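Long-range contacts in CRISPR-associated protein CasA/Cse1 (Thermus thermophilus, PDB 4EJ3), which is a subunit of the type I-E Cascade ribonucleoprotein complex and probably acts in CRISPR defence against viruses and plasmids: residues A43-H48 with D97-Y102; L131-L136 with N156-T161; L377-A382 with R455-A460. All coordinates share one frame; numbering follows the deposited sequence.

Contact 1 of 3, residues A43-H48 with D97-Y102; sequences ALLRAH and DPIRDY
Leu45 meets Ile99 and Arg100 with its two methyls, and this forked leucine accounts for most of the apolar packing. Leu45 CD2 rests against Ile99 CG2 at 3.5 Å, the two side chains sliding past each other in opposite directions. The other branch, Leu45 CD1, lies 3.8 Å from Arg100 CG, where the arginine chain crosses the leucine at about a right angle. The isoleucine methyl is presented by its first torsion: with chi1 at -63°, CG1 stays beside the backbone N and CG2 swings to the far side from it, facing the leucines. A looser touch comes from Leu44, whose CD1 stands 4.2 Å from Ile99 CG2.

The charged groups lie at the border. Arg100 NH1 comes within 4.5 Å of Arg46 NH2, edge toward edge, like charges close enough that any effect is probably mildly unfavourable, and in Arg100 partly offset by Asp97. Arg100 bends at chi3, and its NH2 makes a salt bridge to Asp97 OD1, 3.1 Å long, with the carboxylate oxygen in the guanidinium plane; Asp97, one helical turn before it, thus helps to orient the guanidinium.

The contact sets the C-terminal end of helix 40-45, where Arg46 leaves the helical path, against the first turn of helix 97-106. Ile99 also packs on Leu72 and Ala75 of helix 58-75, and Gln96 touches both Leu45 and Arg46.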
loop_
_atom_site.group_PDB
_atom_site.type_symbol
_atom_site.label_atom_id
_atom_site.label_comp_id
_atom_site.label_asym_id
_atom_site.label_seq_id
_atom_site.Cartn_x
_atom_site.Cartn_y
_atom_site.Cartn_z
ATOM N N ALA A 43 -9.551 19.422 4.847
ATOM C CA ALA A 43 -8.720 18.553 4.015
ATOM C C ALA A 43 -9.251 18.445 2.569
ATOM O O ALA A 43 -8.463 18.375 1.626
ATOM C CB ALA A 43 -8.592 17.170 4.650
ATOM N N LEU A 44 -10.565 18.445 2.384
ATOM C CA LEU A 44 -11.121 18.409 1.031
ATOM C C LEU A 44 -11.230 19.805 0.399
ATOM O O LEU A 44 -10.669 20.063 -0.674
ATOM C CB LEU A 44 -12.487 17.717 1.019
ATOM C CG LEU A 44 -12.467 16.209 1.283
ATOM C CD1 LEU A 44 -13.872 15.646 1.228
ATOM C CD2 LEU A 44 -11.572 15.505 0.282
ATOM N N LEU A 45 -11.949 20.702 1.066
ATOM C CA LEU A 45 -12.241 22.017 0.499
ATOM C C LEU A 45 -10.975 22.836 0.223
ATOM O O LEU A 45 -10.920 23.546 -0.781
ATOM C CB LEU A 45 -13.217 22.785 1.398
ATOM C CG LEU A 45 -14.620 22.158 1.491
ATOM C CD1 LEU A 45 -15.581 23.013 2.310
ATOM C CD2 LEU A 45 -15.194 21.891 0.105
ATOM N N ARG A 46 -9.961 22.702 1.082
ATOM C CA ARG A 46 -8.703 23.449 0.941
ATOM C C ARG A 46 -7.462 22.548 0.744
ATOM O O ARG A 46 -6.387 22.804 1.283
ATOM C CB ARG A 46 -8.567 24.441 2.115
ATOM C CG ARG A 46 -9.245 25.807 1.774
ATOM C CD ARG A 46 -9.785 26.633 2.961
ATOM N NE ARG A 46 -11.178 26.326 3.344
ATOM C CZ ARG A 46 -12.280 26.574 2.615
ATOM N NH1 ARG A 46 -12.215 27.113 1.392
ATOM N NH2 ARG A 46 -13.475 26.242 3.107
ATOM N N ALA A 47 -7.613 21.530 -0.099
ATOM C CA ALA A 47 -6.570 20.525 -0.340
ATOM C C ALA A 47 -5.248 21.060 -0.932
ATOM O O ALA A 47 -4.166 20.526 -0.661
ATOM C CB ALA A 47 -7.129 19.425 -1.241
ATOM N N HIS A 48 -5.347 22.104 -1.746
ATOM C CA HIS A 48 -4.194 22.690 -2.438
ATOM C C HIS A 48 -3.181 23.360 -1.513
ATOM O O HIS A 48 -2.037 23.575 -1.911
ATOM C CB HIS A 48 -4.665 23.707 -3.487
ATOM C CG HIS A 48 -5.662 24.693 -2.967
ATOM N ND1 HIS A 48 -7.020 24.452 -2.980
ATOM C CD2 HIS A 48 -5.500 25.915 -2.407
ATOM C CE1 HIS A 48 -7.652 25.483 -2.450
ATOM N NE2 HIS A 48 -6.753 26.387 -2.095
ATOM N N ASP A 97 -19.339 23.346 -3.872
ATOM C CA ASP A 97 -20.686 23.293 -3.311
ATOM C C ASP A 97 -21.160 21.854 -3.069
ATOM O O ASP A 97 -21.678 21.555 -2.003
ATOM C CB ASP A 97 -21.689 24.074 -4.186
ATOM C CG ASP A 97 -21.368 25.576 -4.270
ATOM O OD1 ASP A 97 -20.582 26.090 -3.433
ATOM O OD2 ASP A 97 -21.906 26.249 -5.183
ATOM N N PRO A 98 -20.968 20.954 -4.042
ATOM C CA PRO A 98 -21.436 19.591 -3.808
ATOM C C PRO A 98 -20.689 18.855 -2.692
ATOM O O PRO A 98 -21.223 17.879 -2.168
ATOM C CB PRO A 98 -21.210 18.895 -5.160
ATOM C CG PRO A 98 -21.057 19.988 -6.148
ATOM C CD PRO A 98 -20.403 21.100 -5.392
ATOM N N ILE A 99 -19.479 19.298 -2.339
ATOM C CA ILE A 99 -18.772 18.752 -1.179
ATOM C C ILE A 99 -19.481 19.224 0.085
ATOM O O ILE A 99 -19.765 18.433 0.976
ATOM C CB ILE A 99 -17.267 19.169 -1.136
ATOM C CG1 ILE A 99 -16.503 18.620 -2.348
ATOM C CG2 ILE A 99 -16.590 18.690 0.138
ATOM C CD1 ILE A 99 -16.618 17.127 -2.528
ATOM N N ARG A 100 -19.789 20.514 0.148
ATOM C CA ARG A 100 -20.465 21.076 1.315
ATOM C C ARG A 100 -21.873 20.517 1.484
ATOM O O ARG A 100 -22.267 20.165 2.587
ATOM C CB ARG A 100 -20.486 22.606 1.257
ATOM C CG ARG A 100 -19.312 23.251 1.989
ATOM C CD ARG A 100 -19.470 24.761 2.058
ATOM N NE ARG A 100 -19.474 25.349 0.717
ATOM C CZ ARG A 100 -18.428 25.918 0.119
ATOM N NH1 ARG A 100 -17.248 26.015 0.733
ATOM N NH2 ARG A 100 -18.572 26.406 -1.112
ATOM N N ASP A 101 -22.626 20.429 0.395
ATOM C CA ASP A 101 -23.975 19.869 0.452
ATOM C C ASP A 101 -23.928 18.424 0.961
ATOM O O ASP A 101 -24.792 18.009 1.736
ATOM C CB ASP A 101 -24.678 19.937 -0.923
ATOM C CG ASP A 101 -24.842 21.385 -1.449
ATOM O OD1 ASP A 101 -25.116 22.296 -0.626
ATOM O OD2 ASP A 101 -24.702 21.615 -2.688
ATOM N N TYR A 102 -22.911 17.671 0.534
ATOM C CA TYR A 102 -22.755 16.276 0.951
ATOM C C TYR A 102 -22.341 16.156 2.408
ATOM O O TYR A 102 -22.858 15.303 3.126
ATOM C CB TYR A 102 -21.733 15.551 0.078
ATOM C CG TYR A 102 -21.700 14.046 0.286
ATOM C CD1 TYR A 102 -22.633 13.215 -0.338
ATOM C CD2 TYR A 102 -20.736 13.456 1.101
ATOM C CE1 TYR A 102 -22.604 11.838 -0.153
ATOM C CE2 TYR A 102 -20.697 12.075 1.293
ATOM C CZ TYR A 102 -21.632 11.270 0.664
ATOM O OH TYR A 102 -21.591 9.906 0.852
#

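Contact 2 of 3, residues L131-L136 with N156-T161; sequences LPWSKL and NLPKAT
Ala160 lays its methyl over one face of the Trp133 indole, a CH-pi contact in which CB sits 3.7 Å from the centroid of the six-membered ring and 18° off the ring normal. The closest ring atom to that methyl is Trp133 CE2, at 3.5 Å. Around this centre Leu157 spreads its two methyls: CD1 comes obliquely to the pyrrole side, 3.9 Å from Trp133 NE1, and CD2 reaches Pro132 CB at 4.0 Å. Leu157 CG lies anti to the backbone N (chi1 176°), which carries both branches across to the 131-136 segment. Pro158 CG adds a looser touch on Trp133 CZ2.

At the polar edge the indole N-H is satisfied by main chain. Trp133 NE1 donates to Pro158 O at 3.0 Å, nearly straight, with the oxygen close to the ring plane. Face and edge together limit how the indole can turn.

Both segments also hydrogen-bond through their backbones to strand 269-281, Trp133 to Arg270 and Ala160 to Val269. The indole ties the loop that leads into helix 162-175 to the end of short strand 131-132. Thr161 N-caps that helix and Gln164 OE1 bonds back to Thr161 N, as in a capping box.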
loop_
_atom_site.group_PDB
_atom_site.type_symbol
_atom_site.label_atom_id
_atom_site.label_comp_id
_atom_site.label_asym_id
_atom_site.label_seq_id
_atom_site.Cartn_x
_atom_site.Cartn_y
_atom_site.Cartn_z
ATOM N N LEU A 131 -11.886 -4.723 25.429
ATOM C CA LEU A 131 -10.510 -4.962 25.033
ATOM C C LEU A 131 -9.813 -3.610 24.946
ATOM O O LEU A 131 -10.467 -2.594 24.699
ATOM C CB LEU A 131 -10.446 -5.672 23.677
ATOM C CG LEU A 131 -10.839 -7.151 23.650
ATOM C CD1 LEU A 131 -10.967 -7.612 22.213
ATOM C CD2 LEU A 131 -9.832 -8.018 24.420
ATOM N N PRO A 132 -8.483 -3.592 25.150
ATOM C CA PRO A 132 -7.726 -2.343 25.057
ATOM C C PRO A 132 -7.682 -1.809 23.623
ATOM O O PRO A 132 -7.788 -2.578 22.664
ATOM C CB PRO A 132 -6.330 -2.745 25.540
ATOM C CG PRO A 132 -6.221 -4.195 25.213
ATOM C CD PRO A 132 -7.601 -4.761 25.348
ATOM N N TRP A 133 -7.538 -0.495 23.486
ATOM C CA TRP A 133 -7.544 0.144 22.171
ATOM C C TRP A 133 -6.301 -0.215 21.369
ATOM O O TRP A 133 -6.312 -0.155 20.143
ATOM C CB TRP A 133 -7.676 1.665 22.302
ATOM C CG TRP A 133 -6.422 2.369 22.703
ATOM C CD1 TRP A 133 -6.016 2.648 23.961
ATOM C CD2 TRP A 133 -5.418 2.896 21.829
ATOM N NE1 TRP A 133 -4.817 3.313 23.942
ATOM C CE2 TRP A 133 -4.424 3.476 22.642
ATOM C CE3 TRP A 133 -5.259 2.927 20.437
ATOM C CZ2 TRP A 133 -3.287 4.089 22.114
ATOM C CZ3 TRP A 133 -4.126 3.534 19.912
ATOM C CH2 TRP A 133 -3.154 4.106 20.749
ATOM N N SER A 134 -5.238 -0.602 22.071
ATOM C CA SER A 134 -4.015 -1.093 21.434
ATOM C C SER A 134 -4.241 -2.301 20.530
ATOM O O SER A 134 -3.397 -2.596 19.686
ATOM C CB SER A 134 -2.941 -1.421 22.490
ATOM O OG SER A 134 -3.341 -2.458 23.385
ATOM N N LYS A 135 -5.367 -2.997 20.694
ATOM C CA LYS A 135 -5.693 -4.136 19.820
ATOM C C LYS A 135 -6.003 -3.700 18.383
ATOM O O LYS A 135 -5.888 -4.505 17.457
ATOM C CB LYS A 135 -6.871 -4.979 20.366
ATOM C CG LYS A 135 -6.708 -6.501 20.111
ATOM C CD LYS A 135 -7.900 -7.186 19.410
ATOM C CE LYS A 135 -7.413 -8.421 18.600
ATOM N NZ LYS A 135 -8.490 -9.334 18.090
ATOM N N LEU A 136 -6.402 -2.439 18.201
ATOM C CA LEU A 136 -6.627 -1.885 16.857
ATOM C C LEU A 136 -5.329 -1.744 16.065
ATOM O O LEU A 136 -5.352 -1.691 14.831
ATOM C CB LEU A 136 -7.289 -0.510 16.935
ATOM C CG LEU A 136 -8.637 -0.414 17.631
ATOM C CD1 LEU A 136 -9.061 1.040 17.735
ATOM C CD2 LEU A 136 -9.666 -1.231 16.883
ATOM N N ASN A 156 0.784 1.112 32.242
ATOM C CA ASN A 156 1.134 0.261 31.105
ATOM C C ASN A 156 0.442 0.660 29.793
ATOM O O ASN A 156 1.088 0.679 28.742
ATOM C CB ASN A 156 0.781 -1.198 31.397
ATOM C CG ASN A 156 1.332 -1.682 32.720
ATOM O OD1 ASN A 156 2.507 -1.461 33.044
ATOM N ND2 ASN A 156 0.485 -2.362 33.494
ATOM N N LEU A 157 -0.871 0.929 29.851
ATOM C CA LEU A 157 -1.660 1.312 28.664
ATOM C C LEU A 157 -1.949 2.807 28.680
ATOM O O LEU A 157 -2.612 3.296 29.599
ATOM C CB LEU A 157 -2.995 0.557 28.602
ATOM C CG LEU A 157 -3.968 0.945 27.460
ATOM C CD1 LEU A 157 -3.497 0.413 26.106
ATOM C CD2 LEU A 157 -5.400 0.467 27.731
ATOM N N PRO A 158 -1.495 3.534 27.643
ATOM C CA PRO A 158 -1.677 4.982 27.592
ATOM C C PRO A 158 -3.059 5.372 27.096
ATOM O O PRO A 158 -3.740 4.578 26.448
ATOM C CB PRO A 158 -0.626 5.418 26.578
ATOM C CG PRO A 158 -0.579 4.283 25.607
ATOM C CD PRO A 158 -0.882 3.025 26.402
ATOM N N LYS A 159 -3.454 6.597 27.401
ATOM C CA LYS A 159 -4.738 7.129 26.983
ATOM C C LYS A 159 -4.593 7.710 25.578
ATOM O O LYS A 159 -3.876 8.688 25.377
ATOM C CB LYS A 159 -5.195 8.223 27.965
ATOM C CG LYS A 159 -6.618 8.736 27.741
ATOM C CD LYS A 159 -6.923 9.981 28.579
ATOM C CE LYS A 159 -7.171 9.656 30.053
ATOM N NZ LYS A 159 -7.938 10.740 30.740
ATOM N N ALA A 160 -5.274 7.104 24.610
ATOM C CA ALA A 160 -5.329 7.643 23.252
ATOM C C ALA A 160 -6.115 8.949 23.236
ATOM O O ALA A 160 -7.095 9.082 23.954
ATOM C CB ALA A 160 -5.972 6.634 22.307
ATOM N N THR A 161 -5.669 9.916 22.435
ATOM C CA THR A 161 -6.479 11.090 22.140
ATOM C C THR A 161 -7.569 10.677 21.159
ATOM O O THR A 161 -7.425 9.700 20.429
ATOM C CB THR A 161 -5.655 12.216 21.499
ATOM O OG1 THR A 161 -5.026 11.733 20.302
ATOM C CG2 THR A 161 -4.598 12.735 22.465
#

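Contact 3 of 3, residues L377-A382 with R455-A460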
loop_
_atom_site.group_PDB
_atom_site.type_symbol
_atom_site.label_atom_id
_atom_site.label_comp_id
_atom_site.label_asym_id
_atom_site.label_seq_id
_atom_site.Cartn_x
_atom_site.Cartn_y
_atom_site.Cartn_z
ATOM N N LEU A 377 5.118 5.607 -19.254
ATOM C CA LEU A 377 5.459 4.319 -18.663
ATOM C C LEU A 377 4.715 3.167 -19.340
ATOM O O LEU A 377 5.286 2.087 -19.536
ATOM C CB LEU A 377 5.163 4.336 -17.161
ATOM C CG LEU A 377 5.282 3.032 -16.368
ATOM C CD1 LEU A 377 5.735 3.326 -14.955
ATOM C CD2 LEU A 377 3.960 2.276 -16.352
ATOM N N LEU A 378 3.451 3.395 -19.700
ATOM C CA LEU A 378 2.646 2.374 -20.383
ATOM C C LEU A 378 2.733 2.472 -21.927
ATOM O O LEU A 378 1.821 2.046 -22.639
ATOM C CB LEU A 378 1.191 2.433 -19.904
ATOM C CG LEU A 378 0.964 2.136 -18.411
ATOM C CD1 LEU A 378 -0.107 3.051 -17.837
ATOM C CD2 LEU A 378 0.600 0.674 -18.159
ATOM N N THR A 379 3.841 3.028 -22.429
ATOM C CA THR A 379 4.163 3.003 -23.858
ATOM C C THR A 379 5.041 1.781 -24.156
ATOM O O THR A 379 5.930 1.456 -23.365
ATOM C CB THR A 379 4.903 4.290 -24.310
ATOM O OG1 THR A 379 6.198 4.364 -23.691
ATOM C CG2 THR A 379 4.085 5.535 -23.957
ATOM N N PRO A 380 4.802 1.097 -25.293
ATOM C CA PRO A 380 5.539 -0.137 -25.582
ATOM C C PRO A 380 7.064 0.009 -25.614
ATOM O O PRO A 380 7.775 -0.969 -25.378
ATOM C CB PRO A 380 5.003 -0.546 -26.955
ATOM C CG PRO A 380 3.641 0.025 -27.004
ATOM C CD PRO A 380 3.754 1.346 -26.300
ATOM N N LYS A 381 7.566 1.205 -25.896
ATOM C CA LYS A 381 9.014 1.448 -25.865
ATOM C C LYS A 381 9.529 1.310 -24.414
ATOM O O LYS A 381 10.515 0.613 -24.161
ATOM C CB LYS A 381 9.350 2.836 -26.457
ATOM C CG LYS A 381 10.556 2.879 -27.437
ATOM C CD LYS A 381 10.299 3.859 -28.611
ATOM C CE LYS A 381 11.402 3.847 -29.680
ATOM N NZ LYS A 381 12.456 4.882 -29.463
ATOM N N ALA A 382 8.833 1.951 -23.473
ATOM C CA ALA A 382 9.208 1.921 -22.053
ATOM C C ALA A 382 8.956 0.562 -21.391
ATOM O O ALA A 382 9.722 0.141 -20.507
ATOM C CB ALA A 382 8.482 3.030 -21.289
ATOM N N ARG A 455 14.150 7.299 -16.091
ATOM C CA ARG A 455 14.658 7.440 -17.456
ATOM C C ARG A 455 14.286 6.240 -18.337
ATOM O O ARG A 455 14.972 5.956 -19.315
ATOM C CB ARG A 455 16.187 7.634 -17.436
ATOM C CG ARG A 455 16.659 9.014 -16.930
ATOM C CD ARG A 455 18.163 9.228 -17.153
ATOM N NE ARG A 455 18.544 8.978 -18.547
ATOM C CZ ARG A 455 19.793 8.806 -18.987
ATOM N NH1 ARG A 455 20.827 8.869 -18.149
ATOM N NH2 ARG A 455 20.010 8.573 -20.282
ATOM N N VAL A 456 13.179 5.571 -18.017
ATOM C CA VAL A 456 12.792 4.312 -18.669
ATOM C C VAL A 456 12.272 4.451 -20.114
ATOM O O VAL A 456 12.154 3.454 -20.820
ATOM C CB VAL A 456 11.725 3.559 -17.817
ATOM C CG1 VAL A 456 10.339 4.159 -18.020
ATOM C CG2 VAL A 456 11.714 2.080 -18.139
ATOM N N GLU A 457 11.947 5.665 -20.553
ATOM C CA GLU A 457 11.433 5.861 -21.915
ATOM C C GLU A 457 12.573 5.971 -22.932
ATOM O O GLU A 457 12.354 5.817 -24.140
ATOM C CB GLU A 457 10.538 7.102 -21.999
ATOM C CG GLU A 457 9.458 6.994 -23.073
ATOM C CD GLU A 457 8.948 8.344 -23.567
ATOM O OE1 GLU A 457 8.941 9.327 -22.785
ATOM O OE2 GLU A 457 8.543 8.413 -24.750
ATOM N N GLU A 458 13.784 6.224 -22.437
ATOM C CA GLU A 458 14.975 6.291 -23.286
ATOM C C GLU A 458 15.331 4.860 -23.669
ATOM O O GLU A 458 15.029 3.929 -22.920
ATOM C CB GLU A 458 16.185 6.911 -22.559
ATOM C CG GLU A 458 15.903 7.978 -21.488
ATOM C CD GLU A 458 16.077 9.399 -21.975
ATOM O OE1 GLU A 458 15.556 9.738 -23.063
ATOM O OE2 GLU A 458 16.725 10.184 -21.247
ATOM N N GLU A 459 15.963 4.681 -24.828
ATOM C CA GLU A 459 16.614 3.407 -25.129
ATOM C C GLU A 459 18.101 3.521 -24.743
ATOM O O GLU A 459 18.838 2.534 -24.791
ATOM C CB GLU A 459 16.397 2.982 -26.600
ATOM C CG GLU A 459 15.933 1.507 -26.751
ATOM C CD GLU A 459 15.613 1.079 -28.193
ATOM O OE1 GLU A 459 14.716 1.681 -28.838
ATOM O OE2 GLU A 459 16.243 0.111 -28.672
ATOM N N ALA A 460 18.517 4.723 -24.327
ATOM C CA ALA A 460 19.850 4.959 -23.752
ATOM C C ALA A 460 19.917 4.624 -22.255
ATOM O O ALA A 460 20.960 4.813 -21.620
ATOM C CB ALA A 460 20.264 6.409 -23.965
#
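Val456 O is approached from the helix side by Ala382, whose CA makes a CA-H...O contact with it at 3.5 Å and 145° at the hydrogen. The same carbonyl accepts a weak hydrogen bond from Asn385 ND2, one turn further along helix 380-411, so two groups of that helix converge on one backbone oxygen of the turn.

Beside this oxygen the apolar surfaces close. Ala382 CB lies 3.9 Å from Val456 CG1 and 4.1 Å from Glu457 CA, a small methyl that lets the backbone of the turn come near the helix. With chi1 at 79°, Val456 CG1 is tucked between its own N and carbonyl carbon while CG2 points opposite the N, toward Ala382 O at 3.7 Å. Val456 leans on Pro374 as well.

Toward the surface, Lys381 NZ and Glu459 OE1 form a long salt bridge of 4.0 Å, their chains crossing at about a right angle; at that length it probably acts as a general attraction more than a fixed grip. Glu457 CG lies 4.2 Å from Thr379 OG1, which is itself hydrogen-bonded to Gly376 O.

A type I beta turn, Arg455 to Glu458, begins the link between helices 437-454 and 461-484 and packs on the first turn of helix 380-411, with Thr379 at its N-cap position. The contact lies at one end of the C-terminal four-helix bundle characteristic of Cse1 proteins.

The three contacts follow one another along the chain without interleaving, each closing before the next opens, and none touches another. Contacts 1 and 2 are the nearer pair, with centres 32 Å apart and nearest atoms about 17 Å apart; helix 97-106 of contact 1 and strand 131-132 of contact 2 are consecutive elements. Contact 3 lies among the C-terminal helices, its centre 38 Å from that of contact 1 and 49 Å from that of contact 2, on the opposite side of the chain's centre from the latter. Each contact is centred about 25 Å from the middle of the chain, and the three join separate parts of it.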